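Succinate dehydrogenase subunit A (Mycolicibacterium smegmatis, PDB 7D6V) is the FAD-containing flavoprotein subunit of the Sdh1 succinate dehydrogenase and probably oxidises succinate to fumarate, passing the electrons toward membrane quinone. Local coordinates at residues I241-I246 with L581-S586. Sequence-based numbering, arbitrary orientation.
Sequences INMEFI and LVCRVS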
ATOM      1  N   ILE A 241     -14.626  13.212  25.570  1.00 17.97           N
ATOM      2  CA  ILE A 241     -14.049  12.715  26.811  1.00 17.97           C
ATOM      3  C   ILE A 241     -12.594  12.345  26.569  1.00 17.97           C
ATOM      4  O   ILE A 241     -12.184  12.042  25.449  1.00 17.97           O
ATOM      5  CB  ILE A 241     -14.810  11.497  27.376  1.00 17.97           C
ATOM      6  CG1 ILE A 241     -14.888  10.380  26.337  1.00 17.97           C
ATOM      7  CG2 ILE A 241     -16.195  11.889  27.812  1.00 17.97           C
ATOM      8  CD1 ILE A 241     -15.255   9.043  26.922  1.00 17.97           C
ATOM      9  N   ASN A 242     -11.817  12.375  27.651  1.00 18.54           N
ATOM     10  CA  ASN A 242     -10.441  11.877  27.669  1.00 18.54           C
ATOM     11  C   ASN A 242      -9.567  12.548  26.615  1.00 18.54           C
ATOM     12  O   ASN A 242      -8.669  11.919  26.054  1.00 18.54           O
ATOM     13  CB  ASN A 242     -10.404  10.358  27.491  1.00 18.54           C
ATOM     14  CG  ASN A 242     -11.074   9.626  28.626  1.00 18.54           C
ATOM     15  OD1 ASN A 242     -11.312  10.193  29.689  1.00 18.54           O
ATOM     16  ND2 ASN A 242     -11.388   8.360  28.405  1.00 18.54           N
ATOM     17  N   MET A 243      -9.804  13.831  26.346  1.00 19.12           N
ATOM     18  CA  MET A 243      -9.042  14.512  25.308  1.00 19.12           C
ATOM     19  C   MET A 243      -7.610  14.806  25.726  1.00 19.12           C
ATOM     20  O   MET A 243      -6.791  15.144  24.867  1.00 19.12           O
ATOM     21  CB  MET A 243      -9.745  15.807  24.904  1.00 19.12           C
ATOM     22  CG  MET A 243     -10.963  15.596  24.023  1.00 19.12           C
ATOM     23  SD  MET A 243     -10.756  14.261  22.830  1.00 19.12           S
ATOM     24  CE  MET A 243      -9.903  15.104  21.506  1.00 19.12           C
ATOM     25  N   GLU A 244      -7.288  14.683  27.011  1.00 19.60           N
ATOM     26  CA  GLU A 244      -5.929  14.868  27.497  1.00 19.60           C
ATOM     27  C   GLU A 244      -5.075  13.618  27.356  1.00 19.60           C
ATOM     28  O   GLU A 244      -3.891  13.654  27.700  1.00 19.60           O
ATOM     29  CB  GLU A 244      -5.949  15.305  28.963  1.00 19.60           C
ATOM     30  CG  GLU A 244      -6.445  14.240  29.925  1.00 19.60           C
ATOM     31  CD  GLU A 244      -7.955  14.236  30.081  1.00 19.60           C
ATOM     32  OE1 GLU A 244      -8.668  14.391  29.072  1.00 19.60           O
ATOM     33  OE2 GLU A 244      -8.431  14.072  31.221  1.00 19.60           O
ATOM     34  N   PHE A 245      -5.639  12.523  26.864  1.00 19.14           N
ATOM     35  CA  PHE A 245      -4.934  11.250  26.767  1.00 19.14           C
ATOM     36  C   PHE A 245      -4.540  11.034  25.314  1.00 19.14           C
ATOM     37  O   PHE A 245      -5.350  10.603  24.491  1.00 19.14           O
ATOM     38  CB  PHE A 245      -5.801  10.120  27.305  1.00 19.14           C
ATOM     39  CG  PHE A 245      -5.963  10.158  28.789  1.00 19.14           C
ATOM     40  CD1 PHE A 245      -7.162  10.533  29.356  1.00 19.14           C
ATOM     41  CD2 PHE A 245      -4.907   9.837  29.616  1.00 19.14           C
ATOM     42  CE1 PHE A 245      -7.305  10.583  30.718  1.00 19.14           C
ATOM     43  CE2 PHE A 245      -5.046   9.881  30.980  1.00 19.14           C
ATOM     44  CZ  PHE A 245      -6.245  10.253  31.532  1.00 19.14           C
ATOM     45  N   ILE A 246      -3.284  11.335  25.007  1.00 21.38           N
ATOM     46  CA  ILE A 246      -2.732  11.206  23.667  1.00 21.38           C
ATOM     47  C   ILE A 246      -1.493  10.333  23.760  1.00 21.38           C
ATOM     48  O   ILE A 246      -0.651  10.537  24.640  1.00 21.38           O
ATOM     49  CB  ILE A 246      -2.394  12.580  23.059  1.00 21.38           C
ATOM     50  CG1 ILE A 246      -3.674  13.363  22.780  1.00 21.38           C
ATOM     51  CG2 ILE A 246      -1.578  12.420  21.793  1.00 21.38           C
ATOM     52  CD1 ILE A 246      -3.431  14.772  22.330  1.00 21.38           C
ATOM     53  N   LEU A 581     -14.123  13.922  32.879  1.00 22.87           N
ATOM     54  CA  LEU A 581     -13.697  15.277  32.530  1.00 22.87           C
ATOM     55  C   LEU A 581     -14.105  15.619  31.088  1.00 22.87           C
ATOM     56  O   LEU A 581     -13.293  15.706  30.168  1.00 22.87           O
ATOM     57  CB  LEU A 581     -12.187  15.400  32.777  1.00 22.87           C
ATOM     58  CG  LEU A 581     -11.421  16.696  32.595  1.00 22.87           C
ATOM     59  CD1 LEU A 581     -11.979  17.684  33.586  1.00 22.87           C
ATOM     60  CD2 LEU A 581      -9.950  16.466  32.848  1.00 22.87           C
ATOM     61  N   VAL A 582     -15.426  15.769  30.923  1.00 22.39           N
ATOM     62  CA  VAL A 582     -16.098  15.876  29.628  1.00 22.39           C
ATOM     63  C   VAL A 582     -16.060  17.307  29.098  1.00 22.39           C
ATOM     64  O   VAL A 582     -16.281  18.266  29.842  1.00 22.39           O
ATOM     65  CB  VAL A 582     -17.551  15.387  29.772  1.00 22.39           C
ATOM     66  CG1 VAL A 582     -18.301  15.561  28.487  1.00 22.39           C
ATOM     67  CG2 VAL A 582     -17.583  13.947  30.219  1.00 22.39           C
ATOM     68  N   CYS A 583     -15.818  17.457  27.794  1.00 22.97           N
ATOM     69  CA  CYS A 583     -15.746  18.757  27.133  1.00 22.97           C
ATOM     70  C   CYS A 583     -17.031  19.064  26.367  1.00 22.97           C
ATOM     71  O   CYS A 583     -17.617  18.179  25.740  1.00 22.97           O
ATOM     72  CB  CYS A 583     -14.562  18.807  26.165  1.00 22.97           C
ATOM     73  SG  CYS A 583     -12.974  18.346  26.880  1.00 22.97           S
ATOM     74  N   ARG A 584     -17.454  20.331  26.403  1.00 23.17           N
ATOM     75  CA  ARG A 584     -18.661  20.760  25.704  1.00 23.17           C
ATOM     76  C   ARG A 584     -18.476  22.179  25.180  1.00 23.17           C
ATOM     77  O   ARG A 584     -17.590  22.912  25.619  1.00 23.17           O
ATOM     78  CB  ARG A 584     -19.894  20.701  26.609  1.00 23.17           C
ATOM     79  CG  ARG A 584     -20.660  19.400  26.549  1.00 23.17           C
ATOM     80  CD  ARG A 584     -21.630  19.302  27.706  1.00 23.17           C
ATOM     81  NE  ARG A 584     -21.917  17.920  28.069  1.00 23.17           N
ATOM     82  CZ  ARG A 584     -21.811  17.438  29.303  1.00 23.17           C
ATOM     83  NH1 ARG A 584     -21.418  18.227  30.291  1.00 23.17           N
ATOM     84  NH2 ARG A 584     -22.092  16.168  29.547  1.00 23.17           N
ATOM     85  N   VAL A 585     -19.339  22.562  24.234  1.00 23.87           N
ATOM     86  CA  VAL A 585     -19.315  23.884  23.611  1.00 23.87           C
ATOM     87  C   VAL A 585     -20.208  24.840  24.388  1.00 23.87           C
ATOM     88  O   VAL A 585     -21.330  24.491  24.771  1.00 23.87           O
ATOM     89  CB  VAL A 585     -19.753  23.800  22.136  1.00 23.87           C
ATOM     90  CG1 VAL A 585     -20.209  25.153  21.634  1.00 23.87           C
ATOM     91  CG2 VAL A 585     -18.624  23.295  21.285  1.00 23.87           C
ATOM     92  N   SER A 586     -19.713  26.060  24.617  1.00 27.77           N
ATOM     93  CA  SER A 586     -20.471  27.097  25.314  1.00 27.77           C
ATOM     94  C   SER A 586     -21.135  28.082  24.356  1.00 27.77           C
ATOM     95  O   SER A 586     -22.363  28.209  24.357  1.00 27.77           O
ATOM     96  CB  SER A 586     -19.557  27.839  26.295  1.00 27.77           C
ATOM     97  OG  SER A 586     -19.212  27.003  27.381  1.00 27.77           O
TER
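I241 and V582 run alongside each other in the same direction, touching through one methyl each: CG2 of I241 is 3.5 Å from CG2 of V582. Both methyls stand anti to their own carbonyl carbon and beside the backbone N, while CG1 of I241 sits between N and the carbonyl carbon (chi1 56°), and CG1 and CD1 turn from strand 582-585. E244 and L581 cross obliquely, and OE2 of the glutamate comes 3.3 Å from the methyl CD2 of L581, a van der Waals contact and not a hydrogen bond. CG of L581 is anti to the backbone N (chi1 -176°), and CD2 is the branch that meets the carboxylate. The same OE2 forms a salt bridge with NE of R557, so the buried carboxylate has a charged partner as well as an apolar neighbour. A third, looser contact lies to one side of these two: SG of C583 is 4.4 Å from CG of M243.

No hydrogen bond joins the two segments, but the backbone of C583 bonds to that of L240, one residue before 241-246. A type I turn from N242 to F245, closed by F245 N to N242 O at 3.2 Å, sets the CB atoms of M243 and E244 toward 581-586, though the thioether end of M243 turns back from it; CG of E244 also lies over one face of the F245 ring, toward its rim. Strand 594-597 pairs with 582-585, and helix 532-556 packs against E244, L581 and C583. The arrangement is buried packing between a strand-connecting turn in the FAD-binding family region and an antiparallel strand pair in the C-terminal family region, within the succinate dehydrogenase/fumarate reductase flavoprotein fold.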